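Local atomic coordinates of DNA polymerase III subunit beta (Deinococcus radiodurans, PDB entry 4TRT), a protein that probably tethers DNA polymerases and other proteins to DNA as a ring-shaped head-to-tail homodimer, so that replication runs processively. Residues 13-18 and 32-37; 19-24 and 50-55; 44-49 and 116-121; 313-318 and 340-345. All blocks are in the same frame, centred on the assembly; numbering follows the deposited sequence.

Contact 1 (13-18 and 32-37); sequences EGLGLL and TALKVE
No flat group meets another between Leu-15 and Leu-18 on one side and Leu-34 on the other; the contact is made entirely by aliphatic leucine side chains. The ring of Phe-75, on helix 72-81, is the flat group to note beside them, touched by both Leu-15 and Leu-34. Leu-15 and Leu-18 sit almost one turn apart on helix 8-21, and Leu-34 reaches out from strand 33-38 and divides its two methyls between them. Its CD1 goes to Leu-18, 3.6 Å from that residue's CD1, and it also lies 4.0 Å from Leu-18 CB, so it rests against the root of the side chain as well as its end. The other branch, CD2, meets Leu-15 CD2 at 3.3 Å, tighter than methyl groups usually pack; that closeness should be read with some caution at 2.00 Å resolution. In both pairs the side chains cross at about a right angle. Leu-34 gets this reach by holding CG anti to its own nitrogen (chi1 173°), which carries the fork out from the strand toward the helix. No hydrogen bond crosses here. Leu-45 of the adjacent strand 42-48 touches both helix leucines and continues the apolar layer. This is a helix lying on the inner face of an antiparallel sheet, as in the domains of sliding clamps, whose helices line the ring's central hole and whose sheets form its outer surface.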
loop_
_atom_site.group_PDB
_atom_site.type_symbol
_atom_site.label_atom_id
_atom_site.label_comp_id
_atom_site.label_asym_id
_atom_site.label_seq_id
_atom_site.Cartn_x
_atom_site.Cartn_y
_atom_site.Cartn_z
ATOM N N GLU A 13 6.171 3.904 20.038
ATOM C CA GLU A 13 5.197 4.973 19.812
ATOM C C GLU A 13 5.886 6.304 19.626
ATOM O O GLU A 13 5.578 7.027 18.688
ATOM C CB GLU A 13 4.198 5.079 20.956
ATOM C CG GLU A 13 3.123 4.020 20.907
ATOM C CD GLU A 13 2.121 4.162 22.032
ATOM O OE1 GLU A 13 1.758 5.319 22.367
ATOM O OE2 GLU A 13 1.705 3.118 22.575
ATOM N N GLY A 14 6.837 6.611 20.494
ATOM C CA GLY A 14 7.548 7.869 20.408
ATOM C C GLY A 14 8.376 7.978 19.139
ATOM O O GLY A 14 8.355 9.008 18.458
ATOM N N LEU A 15 9.127 6.927 18.838
ATOM C CA LEU A 15 10.005 6.923 17.677
ATOM C C LEU A 15 9.218 6.993 16.381
ATOM O O LEU A 15 9.671 7.628 15.418
ATOM C CB LEU A 15 10.913 5.689 17.669
ATOM C CG LEU A 15 12.011 5.643 18.725
ATOM C CD1 LEU A 15 12.690 4.271 18.728
ATOM C CD2 LEU A 15 13.023 6.762 18.506
ATOM N N GLY A 16 8.057 6.350 16.367
ATOM C CA GLY A 16 7.140 6.405 15.231
ATOM C C GLY A 16 6.682 7.823 14.924
ATOM O O GLY A 16 6.582 8.217 13.753
ATOM N N LEU A 17 6.398 8.592 15.969
ATOM C CA LEU A 17 5.993 9.981 15.791
ATOM C C LEU A 17 7.165 10.814 15.269
ATOM O O LEU A 17 7.003 11.605 14.343
ATOM C CB LEU A 17 5.450 10.567 17.103
ATOM C CG LEU A 17 4.130 10.011 17.664
ATOM C CD1 LEU A 17 3.879 10.580 19.060
ATOM C CD2 LEU A 17 2.920 10.268 16.766
ATOM N N LEU A 18 8.341 10.631 15.862
ATOM C CA LEU A 18 9.508 11.427 15.501
ATOM C C LEU A 18 10.042 11.103 14.114
ATOM O O LEU A 18 10.446 12.001 13.387
ATOM C CB LEU A 18 10.623 11.283 16.539
ATOM C CG LEU A 18 10.357 12.252 17.679
ATOM C CD1 LEU A 18 10.849 11.726 19.006
ATOM C CD2 LEU A 18 10.913 13.631 17.350
ATOM N N THR A 32 18.923 14.813 10.122
ATOM C CA THR A 32 18.348 13.476 10.111
ATOM C C THR A 32 18.491 12.765 11.466
ATOM O O THR A 32 18.060 11.621 11.600
ATOM C CB THR A 32 19.019 12.619 9.016
ATOM O OG1 THR A 32 20.434 12.689 9.172
ATOM C CG2 THR A 32 18.671 13.140 7.647
ATOM N N ALA A 33 19.104 13.430 12.448
ATOM C CA ALA A 33 19.330 12.842 13.760
ATOM C C ALA A 33 18.128 12.997 14.696
ATOM O O ALA A 33 17.323 13.930 14.574
ATOM C CB ALA A 33 20.555 13.445 14.413
ATOM N N LEU A 34 18.022 12.044 15.614
ATOM C CA LEU A 34 17.114 12.108 16.744
ATOM C C LEU A 34 17.958 12.527 17.931
ATOM O O LEU A 34 19.039 11.959 18.154
ATOM C CB LEU A 34 16.524 10.717 16.997
ATOM C CG LEU A 34 15.661 10.503 18.241
ATOM C CD1 LEU A 34 14.333 11.235 18.072
ATOM C CD2 LEU A 34 15.406 9.018 18.415
ATOM N N LYS A 35 17.488 13.503 18.702
ATOM C CA LYS A 35 18.139 13.834 19.949
ATOM C C LYS A 35 17.451 13.086 21.080
ATOM O O LYS A 35 16.213 13.003 21.129
ATOM C CB LYS A 35 18.127 15.336 20.216
ATOM C CG LYS A 35 18.857 15.711 21.495
ATOM C CD LYS A 35 19.277 17.173 21.542
ATOM C CE LYS A 35 18.241 18.068 22.183
ATOM N NZ LYS A 35 18.646 19.508 22.120
ATOM N N VAL A 36 18.251 12.490 21.961
ATOM C CA VAL A 36 17.706 11.751 23.107
ATOM C C VAL A 36 18.277 12.349 24.380
ATOM O O VAL A 36 19.487 12.376 24.569
ATOM C CB VAL A 36 18.035 10.244 23.057
ATOM C CG1 VAL A 36 17.413 9.543 24.259
ATOM C CG2 VAL A 36 17.531 9.627 21.765
ATOM N N GLU A 37 17.398 12.878 25.220
ATOM C CA GLU A 37 17.795 13.466 26.475
ATOM C C GLU A 37 17.258 12.576 27.549
ATOM O O GLU A 37 16.099 12.163 27.489
ATOM C CB GLU A 37 17.199 14.861 26.653
ATOM C CG GLU A 37 17.911 15.932 25.862
ATOM C CD GLU A 37 17.154 17.244 25.866
ATOM O OE1 GLU A 37 15.953 17.229 25.518
ATOM O OE2 GLU A 37 17.755 18.280 26.227
#

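Contact 2 (19-24 and 50-55); sequences ERVIPS and LEIDLS
Ile-52, which packs against Val-21, gives its backbone N-H to Asn-49 OD1, and the same oxygen accepts the N-H of Glu-51. The bond to Glu-51 closes an Asx turn, and the two grips together fix the bend that leads into strand 52-59. From that strand Ile-52 and Leu-54 both reach the last turn of helix 8-21. Val-21 receives them with both of its methyls. CG2 sits 3.6 Å from Leu-54 CD2 and 3.8 Å from Ile-52 CD1, while CG1 lies 3.9 Å from Ile-52 CD1, so the end of the isoleucine is held against both branches of the valine. Ile-52 keeps CG1 between its nitrogen and its carbonyl carbon (chi1 69°), and this brings CD1 over to the helix. Here the helix-on-sheet layer of the N-terminal clamp domain runs on into the central domain: Glu-198 of helix 193-202 touches Val-21 and Ile-52, and Met-226 of the neighbouring strand touches Ile-52 and Leu-54. With an alanine here instead of Val-21, both methyls go, and Ile-52 CD1 and Leu-54 CD2 would probably lose their cover from the helix end, leaving a gap. Asp-53, between the two, turns away from the helix, and its OD2 bonds Asn-227 ND2.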
loop_
_atom_site.group_PDB
_atom_site.type_symbol
_atom_site.label_atom_id
_atom_site.label_comp_id
_atom_site.label_asym_id
_atom_site.label_seq_id
_atom_site.Cartn_x
_atom_site.Cartn_y
_atom_site.Cartn_z
ATOM N N GLU A 19 9.999 9.834 13.719
ATOM C CA GLU A 19 10.508 9.458 12.409
ATOM C C GLU A 19 9.655 9.998 11.257
ATOM O O GLU A 19 10.162 10.177 10.153
ATOM C CB GLU A 19 10.710 7.943 12.290
ATOM C CG GLU A 19 9.496 7.142 11.883
ATOM C CD GLU A 19 9.806 5.667 11.675
ATOM O OE1 GLU A 19 8.945 4.839 12.009
ATOM O OE2 GLU A 19 10.894 5.322 11.174
ATOM N N ARG A 20 8.381 10.276 11.503
ATOM C CA ARG A 20 7.563 10.900 10.462
ATOM C C ARG A 20 7.878 12.392 10.261
ATOM O O ARG A 20 7.662 12.896 9.176
ATOM C CB ARG A 20 6.064 10.673 10.671
ATOM C CG ARG A 20 5.598 9.297 10.199
ATOM C CD ARG A 20 4.125 9.110 10.490
ATOM N NE ARG A 20 3.814 9.465 11.879
ATOM C CZ ARG A 20 2.597 9.443 12.410
ATOM N NH1 ARG A 20 1.553 9.032 11.696
ATOM N NH2 ARG A 20 2.432 9.819 13.674
ATOM N N VAL A 21 8.410 13.063 11.285
ATOM C CA VAL A 21 8.824 14.481 11.212
ATOM C C VAL A 21 10.278 14.651 10.747
ATOM O O VAL A 21 10.569 15.429 9.827
ATOM C CB VAL A 21 8.652 15.154 12.589
ATOM C CG1 VAL A 21 9.237 16.562 12.602
ATOM C CG2 VAL A 21 7.181 15.174 12.978
ATOM N N ILE A 22 11.195 13.927 11.389
ATOM C CA ILE A 22 12.615 14.036 11.067
ATOM C C ILE A 22 12.828 13.548 9.630
ATOM O O ILE A 22 12.345 12.464 9.274
ATOM C CB ILE A 22 13.480 13.236 12.071
ATOM C CG1 ILE A 22 13.286 13.795 13.478
ATOM C CG2 ILE A 22 14.951 13.290 11.685
ATOM C CD1 ILE A 22 13.926 13.010 14.608
ATOM N N PRO A 23 13.545 14.336 8.793
ATOM C CA PRO A 23 13.867 13.863 7.441
ATOM C C PRO A 23 14.777 12.642 7.436
ATOM O O PRO A 23 15.621 12.491 8.324
ATOM C CB PRO A 23 14.580 15.076 6.784
ATOM C CG PRO A 23 14.259 16.247 7.642
ATOM C CD PRO A 23 14.011 15.718 9.024
ATOM N N SER A 24 14.587 11.756 6.465
ATOM C CA SER A 24 15.460 10.591 6.308
ATOM C C SER A 24 16.700 10.936 5.479
ATOM O O SER A 24 17.692 10.232 5.548
ATOM C CB SER A 24 14.698 9.425 5.653
ATOM O OG SER A 24 14.059 9.870 4.463
ATOM N N LEU A 50 12.779 21.647 10.445
ATOM C CA LEU A 50 12.954 23.072 10.201
ATOM C C LEU A 50 11.630 23.840 10.111
ATOM O O LEU A 50 11.633 25.046 10.283
ATOM C CB LEU A 50 13.847 23.338 8.971
ATOM C CG LEU A 50 15.195 22.603 8.944
ATOM C CD1 LEU A 50 16.009 22.985 7.717
ATOM C CD2 LEU A 50 16.010 22.856 10.201
ATOM N N GLU A 51 10.506 23.169 9.861
ATOM C CA GLU A 51 9.188 23.852 9.931
ATOM C C GLU A 51 8.492 23.574 11.255
ATOM O O GLU A 51 7.805 24.435 11.788
ATOM C CB GLU A 51 8.284 23.443 8.766
ATOM C CG GLU A 51 8.853 23.792 7.397
ATOM C CD GLU A 51 9.172 25.274 7.244
ATOM O OE1 GLU A 51 8.422 26.139 7.775
ATOM O OE2 GLU A 51 10.199 25.589 6.601
ATOM N N ILE A 52 8.663 22.369 11.774
ATOM C CA ILE A 52 8.198 22.079 13.128
ATOM C C ILE A 52 9.296 21.442 13.964
ATOM O O ILE A 52 10.209 20.844 13.428
ATOM C CB ILE A 52 6.905 21.224 13.151
ATOM C CG1 ILE A 52 7.143 19.795 12.670
ATOM C CG2 ILE A 52 5.795 21.886 12.348
ATOM C CD1 ILE A 52 6.095 18.820 13.173
ATOM N N ASP A 53 9.193 21.589 15.286
ATOM C CA ASP A 53 9.995 20.823 16.234
ATOM C C ASP A 53 9.046 19.932 16.990
ATOM O O ASP A 53 7.925 20.331 17.288
ATOM C CB ASP A 53 10.706 21.705 17.270
ATOM C CG ASP A 53 11.425 22.883 16.656
ATOM O OD1 ASP A 53 12.014 22.716 15.575
ATOM O OD2 ASP A 53 11.411 23.972 17.276
ATOM N N LEU A 54 9.517 18.745 17.340
ATOM C CA LEU A 54 8.704 17.777 18.054
ATOM C C LEU A 54 9.518 17.130 19.157
ATOM O O LEU A 54 10.700 16.817 18.971
ATOM C CB LEU A 54 8.204 16.720 17.073
ATOM C CG LEU A 54 7.277 15.627 17.581
ATOM C CD1 LEU A 54 5.943 16.217 18.032
ATOM C CD2 LEU A 54 7.094 14.588 16.490
ATOM N N SER A 55 8.868 16.925 20.296
ATOM C CA SER A 55 9.455 16.280 21.449
ATOM C C SER A 55 8.454 15.278 21.991
ATOM O O SER A 55 7.268 15.592 22.092
ATOM C CB SER A 55 9.753 17.319 22.514
ATOM O OG SER A 55 10.532 16.759 23.527
#

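Contact 3 (44-49 and 116-121); sequences TLSGTN and PPLSFP
Gly-47 and Leu-118 bring their backbones to 8.0 Å between CA atoms, the glycine almost fully stretched (phi -171°, psi 179°) on strand 42-48 and the leucine on an irregular segment that passes over it without a hydrogen bond across. One side chain spans the distance. Leu-118 points at the strand and sets down the tip of a single branch: CD1 lies 3.8 Å from Gly-47 O and 3.9 Å from Ser-46 OG. Its chain runs out extended beyond CG, with CD1 anti to CA (chi2 171°), so the methyl is carried as far forward as the residue allows. Both atoms it meets are oxygens, and the contacts are van der Waals only. Gly-47 O is already engaged by Leu-54 N in the next strand, so the methyl covers a carbonyl whose hydrogen bond is made within the sheet. Nearby, Lys-35 NZ makes a weak bond to Pro-116 O, and Phe-120 lays its side chain against Asp-53 and Ser-55. While Leu-45 faces helix 8-21, Ser-46 faces the other way, toward Leu-118. The segment 116-121 belongs to the connection from the N-terminal to the central domain, and its run across the sheet face turned away from the helices is typical of the interdomain connector of sliding clamps.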
loop_
_atom_site.group_PDB
_atom_site.type_symbol
_atom_site.label_atom_id
_atom_site.label_comp_id
_atom_site.label_asym_id
_atom_site.label_seq_id
_atom_site.Cartn_x
_atom_site.Cartn_y
_atom_site.Cartn_z
ATOM N N THR A 44 13.516 11.823 26.742
ATOM C CA THR A 44 12.849 12.795 25.884
ATOM C C THR A 44 13.477 12.677 24.502
ATOM O O THR A 44 14.673 12.887 24.339
ATOM C CB THR A 44 12.989 14.211 26.462
ATOM O OG1 THR A 44 12.355 14.237 27.738
ATOM C CG2 THR A 44 12.322 15.275 25.577
ATOM N N LEU A 45 12.653 12.296 23.532
ATOM C CA LEU A 45 13.057 12.127 22.142
ATOM C C LEU A 45 12.664 13.389 21.378
ATOM O O LEU A 45 11.502 13.797 21.430
ATOM C CB LEU A 45 12.328 10.921 21.530
ATOM C CG LEU A 45 12.308 9.596 22.307
ATOM C CD1 LEU A 45 11.364 8.582 21.674
ATOM C CD2 LEU A 45 13.708 9.010 22.395
ATOM N N SER A 46 13.604 14.009 20.662
ATOM C CA SER A 46 13.267 15.227 19.951
ATOM C C SER A 46 13.978 15.368 18.597
ATOM O O SER A 46 15.028 14.742 18.340
ATOM C CB SER A 46 13.511 16.446 20.853
ATOM O OG SER A 46 14.890 16.761 20.937
ATOM N N GLY A 47 13.373 16.186 17.740
ATOM C CA GLY A 47 13.923 16.492 16.421
ATOM C C GLY A 47 13.172 17.604 15.704
ATOM O O GLY A 47 12.199 18.162 16.226
ATOM N N THR A 48 13.636 17.939 14.504
ATOM C CA THR A 48 13.049 19.018 13.739
ATOM C C THR A 48 13.099 18.680 12.255
ATOM O O THR A 48 13.923 17.867 11.830
ATOM C CB THR A 48 13.788 20.345 13.995
ATOM O OG1 THR A 48 13.104 21.427 13.350
ATOM C CG2 THR A 48 15.217 20.275 13.454
ATOM N N ASN A 49 12.194 19.286 11.486
ATOM C CA ASN A 49 12.325 19.316 10.021
ATOM C C ASN A 49 12.450 20.752 9.520
ATOM O O ASN A 49 12.219 21.039 8.347
ATOM C CB ASN A 49 11.170 18.585 9.332
ATOM C CG ASN A 49 9.837 19.270 9.517
ATOM O OD1 ASN A 49 9.746 20.376 10.061
ATOM N ND2 ASN A 49 8.782 18.619 9.044
ATOM N N PRO A 116 21.132 21.581 17.538
ATOM C CA PRO A 116 20.571 22.802 18.139
ATOM C C PRO A 116 19.755 22.554 19.404
ATOM O O PRO A 116 19.026 21.578 19.463
ATOM C CB PRO A 116 19.629 23.330 17.041
ATOM C CG PRO A 116 19.250 22.114 16.263
ATOM C CD PRO A 116 20.547 21.347 16.202
ATOM N N PRO A 117 19.859 23.455 20.397
ATOM C CA PRO A 117 18.957 23.339 21.532
ATOM C C PRO A 117 17.537 23.637 21.073
ATOM O O PRO A 117 17.297 24.692 20.488
ATOM C CB PRO A 117 19.457 24.421 22.493
ATOM C CG PRO A 117 20.088 25.443 21.612
ATOM C CD PRO A 117 20.708 24.660 20.488
ATOM N N LEU A 118 16.626 22.694 21.279
ATOM C CA LEU A 118 15.218 22.908 20.966
ATOM C C LEU A 118 14.491 23.237 22.266
ATOM O O LEU A 118 14.643 22.516 23.244
ATOM C CB LEU A 118 14.614 21.661 20.311
ATOM C CG LEU A 118 15.258 21.193 19.006
ATOM C CD1 LEU A 118 14.717 19.829 18.581
ATOM C CD2 LEU A 118 15.087 22.229 17.905
ATOM N N SER A 119 13.719 24.325 22.271
ATOM C CA SER A 119 13.026 24.802 23.474
ATOM C C SER A 119 11.523 24.771 23.264
ATOM O O SER A 119 11.025 25.314 22.283
ATOM C CB SER A 119 13.419 26.249 23.824
ATOM O OG SER A 119 14.505 26.308 24.732
ATOM N N PHE A 120 10.811 24.173 24.214
ATOM C CA PHE A 120 9.366 24.077 24.161
ATOM C C PHE A 120 8.772 24.811 25.377
ATOM O O PHE A 120 8.830 24.293 26.489
ATOM C CB PHE A 120 8.942 22.603 24.139
ATOM C CG PHE A 120 9.484 21.833 22.955
ATOM C CD1 PHE A 120 10.735 21.224 23.015
ATOM C CD2 PHE A 120 8.745 21.713 21.789
ATOM C CE1 PHE A 120 11.236 20.525 21.931
ATOM C CE2 PHE A 120 9.243 21.009 20.698
ATOM C CZ PHE A 120 10.482 20.416 20.769
ATOM N N PRO A 121 8.230 26.031 25.178
ATOM C CA PRO A 121 7.604 26.749 26.304
ATOM C C PRO A 121 6.333 26.068 26.815
ATOM O O PRO A 121 5.676 25.351 26.057
ATOM C CB PRO A 121 7.295 28.130 25.716
ATOM C CG PRO A 121 7.297 27.946 24.239
ATOM C CD PRO A 121 8.295 26.866 23.965
#

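Contact 4 (313-318 and 340-345); sequences LAFNAR and SPAIFR
Phe-315 and Phe-344 form a T-shaped pair in the core of the C-terminal clamp domain, where two antiparallel sheets face each other. Strand 310-316 supplies Phe-315 from one sheet; strand 342-346 supplies Ala-342 and Phe-344 from the other, the two lying on the same face of their strand. The planes stand at 71° with the ring centres 5.9 Å apart, and Phe-344 turns its edge to the face of Phe-315, with its CZ over that face. The closest atoms of the pair are the two CZ carbons, 4.5 Å apart. The same Phe-315 CZ approaches Ala-342 CB at 4.1 Å, so the far end of one ring meets both residues of the opposing strand. Phe-315 can reach them because CG stands anti to its carbonyl carbon (chi1 -66°), swinging the ring off its own sheet and into the interior. A second edge-to-face partner, Phe-278, adds to the aromatic cluster, and Met-357 and Phe-335 also touch Phe-315. Helix 317-324 closes over the group: Val-320 lies on Phe-315, Ala-323 and Leu-324 on Phe-344. The helix begins directly after Asn-316, whose side chain serves as N-cap. Asn-316 OD1 takes a weak, bent bond from Arg-318 N at 3.0 Å (126° at the hydrogen) and is also bonded by Asn-274 ND2.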
loop_
_atom_site.group_PDB
_atom_site.type_symbol
_atom_site.label_atom_id
_atom_site.label_comp_id
_atom_site.label_asym_id
_atom_site.label_seq_id
_atom_site.Cartn_x
_atom_site.Cartn_y
_atom_site.Cartn_z
ATOM N N LEU A 313 -26.973 21.890 -11.932
ATOM C CA LEU A 313 -25.718 22.507 -11.519
ATOM C C LEU A 313 -24.540 21.663 -11.999
ATOM O O LEU A 313 -24.706 20.477 -12.303
ATOM C CB LEU A 313 -25.654 22.641 -9.992
ATOM C CG LEU A 313 -26.857 23.228 -9.252
ATOM C CD1 LEU A 313 -27.731 22.116 -8.682
ATOM C CD2 LEU A 313 -26.415 24.194 -8.161
ATOM N N ALA A 314 -23.370 22.290 -12.085
ATOM C CA ALA A 314 -22.128 21.615 -12.457
ATOM C C ALA A 314 -21.081 21.886 -11.394
ATOM O O ALA A 314 -20.860 23.046 -11.017
ATOM C CB ALA A 314 -21.630 22.131 -13.808
ATOM N N PHE A 315 -20.428 20.820 -10.935
ATOM C CA PHE A 315 -19.397 20.874 -9.901
ATOM C C PHE A 315 -18.137 20.083 -10.295
ATOM O O PHE A 315 -18.207 19.110 -11.042
ATOM C CB PHE A 315 -19.916 20.254 -8.587
ATOM C CG PHE A 315 -21.035 21.026 -7.926
ATOM C CD1 PHE A 315 -20.793 22.234 -7.300
ATOM C CD2 PHE A 315 -22.326 20.533 -7.920
ATOM C CE1 PHE A 315 -21.824 22.942 -6.687
ATOM C CE2 PHE A 315 -23.365 21.237 -7.318
ATOM C CZ PHE A 315 -23.114 22.439 -6.692
ATOM N N ASN A 316 -17.003 20.484 -9.728
ATOM C CA ASN A 316 -15.780 19.668 -9.717
ATOM C C ASN A 316 -16.034 18.457 -8.808
ATOM O O ASN A 316 -16.118 18.610 -7.574
ATOM C CB ASN A 316 -14.614 20.535 -9.197
ATOM C CG ASN A 316 -13.267 19.832 -9.215
ATOM O OD1 ASN A 316 -13.150 18.618 -9.016
ATOM N ND2 ASN A 316 -12.231 20.614 -9.435
ATOM N N ALA A 317 -16.148 17.264 -9.407
ATOM C CA ALA A 317 -16.422 16.034 -8.632
ATOM C C ALA A 317 -15.414 15.769 -7.501
ATOM O O ALA A 317 -15.787 15.258 -6.439
ATOM C CB ALA A 317 -16.498 14.810 -9.549
ATOM N N ARG A 318 -14.153 16.090 -7.718
ATOM C CA ARG A 318 -13.144 15.897 -6.680
ATOM C C ARG A 318 -13.430 16.803 -5.480
ATOM O O ARG A 318 -13.316 16.378 -4.327
ATOM C CB ARG A 318 -11.716 16.161 -7.202
ATOM C CG ARG A 318 -10.665 16.043 -6.088
ATOM C CD ARG A 318 -9.236 16.092 -6.608
ATOM N NE ARG A 318 -8.928 15.035 -7.580
ATOM C CZ ARG A 318 -8.653 13.761 -7.282
ATOM N NH1 ARG A 318 -8.657 13.333 -6.021
ATOM N NH2 ARG A 318 -8.381 12.899 -8.262
ATOM N N SER A 340 -24.605 29.536 -8.541
ATOM C CA SER A 340 -24.122 30.238 -7.351
ATOM C C SER A 340 -23.823 29.225 -6.241
ATOM O O SER A 340 -24.084 28.030 -6.405
ATOM C CB SER A 340 -25.102 31.345 -6.913
ATOM O OG SER A 340 -26.402 30.842 -6.741
ATOM N N PRO A 341 -23.191 29.679 -5.143
ATOM C CA PRO A 341 -22.612 28.647 -4.276
ATOM C C PRO A 341 -23.651 27.791 -3.526
ATOM O O PRO A 341 -24.818 28.185 -3.364
ATOM C CB PRO A 341 -21.718 29.450 -3.319
ATOM C CG PRO A 341 -21.409 30.728 -4.055
ATOM C CD PRO A 341 -22.671 31.027 -4.819
ATOM N N ALA A 342 -23.209 26.615 -3.119
ATOM C CA ALA A 342 -24.024 25.647 -2.396
ATOM C C ALA A 342 -23.395 25.326 -1.051
ATOM O O ALA A 342 -22.190 25.481 -0.878
ATOM C CB ALA A 342 -24.161 24.375 -3.216
ATOM N N ILE A 343 -24.211 24.847 -0.112
ATOM C CA ILE A 343 -23.720 24.371 1.185
ATOM C C ILE A 343 -24.015 22.873 1.278
ATOM O O ILE A 343 -25.133 22.445 0.983
ATOM C CB ILE A 343 -24.385 25.117 2.360
ATOM C CG1 ILE A 343 -24.038 26.611 2.335
ATOM C CG2 ILE A 343 -23.969 24.519 3.694
ATOM C CD1 ILE A 343 -24.897 27.432 3.287
ATOM N N PHE A 344 -22.994 22.084 1.640
ATOM C CA PHE A 344 -23.157 20.675 1.964
ATOM C C PHE A 344 -22.874 20.502 3.457
ATOM O O PHE A 344 -21.885 21.015 3.979
ATOM C CB PHE A 344 -22.200 19.770 1.175
ATOM C CG PHE A 344 -22.330 19.843 -0.328
ATOM C CD1 PHE A 344 -23.388 20.489 -0.952
ATOM C CD2 PHE A 344 -21.401 19.172 -1.120
ATOM C CE1 PHE A 344 -23.477 20.527 -2.324
ATOM C CE2 PHE A 344 -21.496 19.176 -2.495
ATOM C CZ PHE A 344 -22.528 19.874 -3.103
ATOM N N ARG A 345 -23.767 19.808 4.154
ATOM C CA ARG A 345 -23.601 19.556 5.582
ATOM C C ARG A 345 -24.363 18.291 5.999
ATOM O O ARG A 345 -25.088 17.713 5.184
ATOM C CB ARG A 345 -24.065 20.773 6.381
ATOM C CG ARG A 345 -25.513 21.152 6.168
ATOM C CD ARG A 345 -25.918 22.398 6.936
ATOM N NE ARG A 345 -27.361 22.380 7.094
ATOM C CZ ARG A 345 -28.071 23.260 7.778
ATOM N NH1 ARG A 345 -27.492 24.293 8.382
ATOM N NH2 ARG A 345 -29.388 23.094 7.861
#

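How the contacts relate
Contacts 1, 2 and 3 crowd into the N-terminal domain, their centres 8 to 10 Å apart, while contact 4 lies in the C-terminal domain, about 37 to 43 Å away between centres and on the opposite side of the chain's middle. Contacts 1 and 2 share helix 8-21 and interleave along the chain, as do contacts 2 and 3. Strands 33-38, 42-48 and 52-59, consecutive in sequence, lie side by side in one sheet, so contacts 1 and 2 seat the helix on one face while contact 3 brings the interdomain segment to the other. Contact 4, last in sequence, joins two sheets within the C-terminal domain, one of which runs on into the central domain.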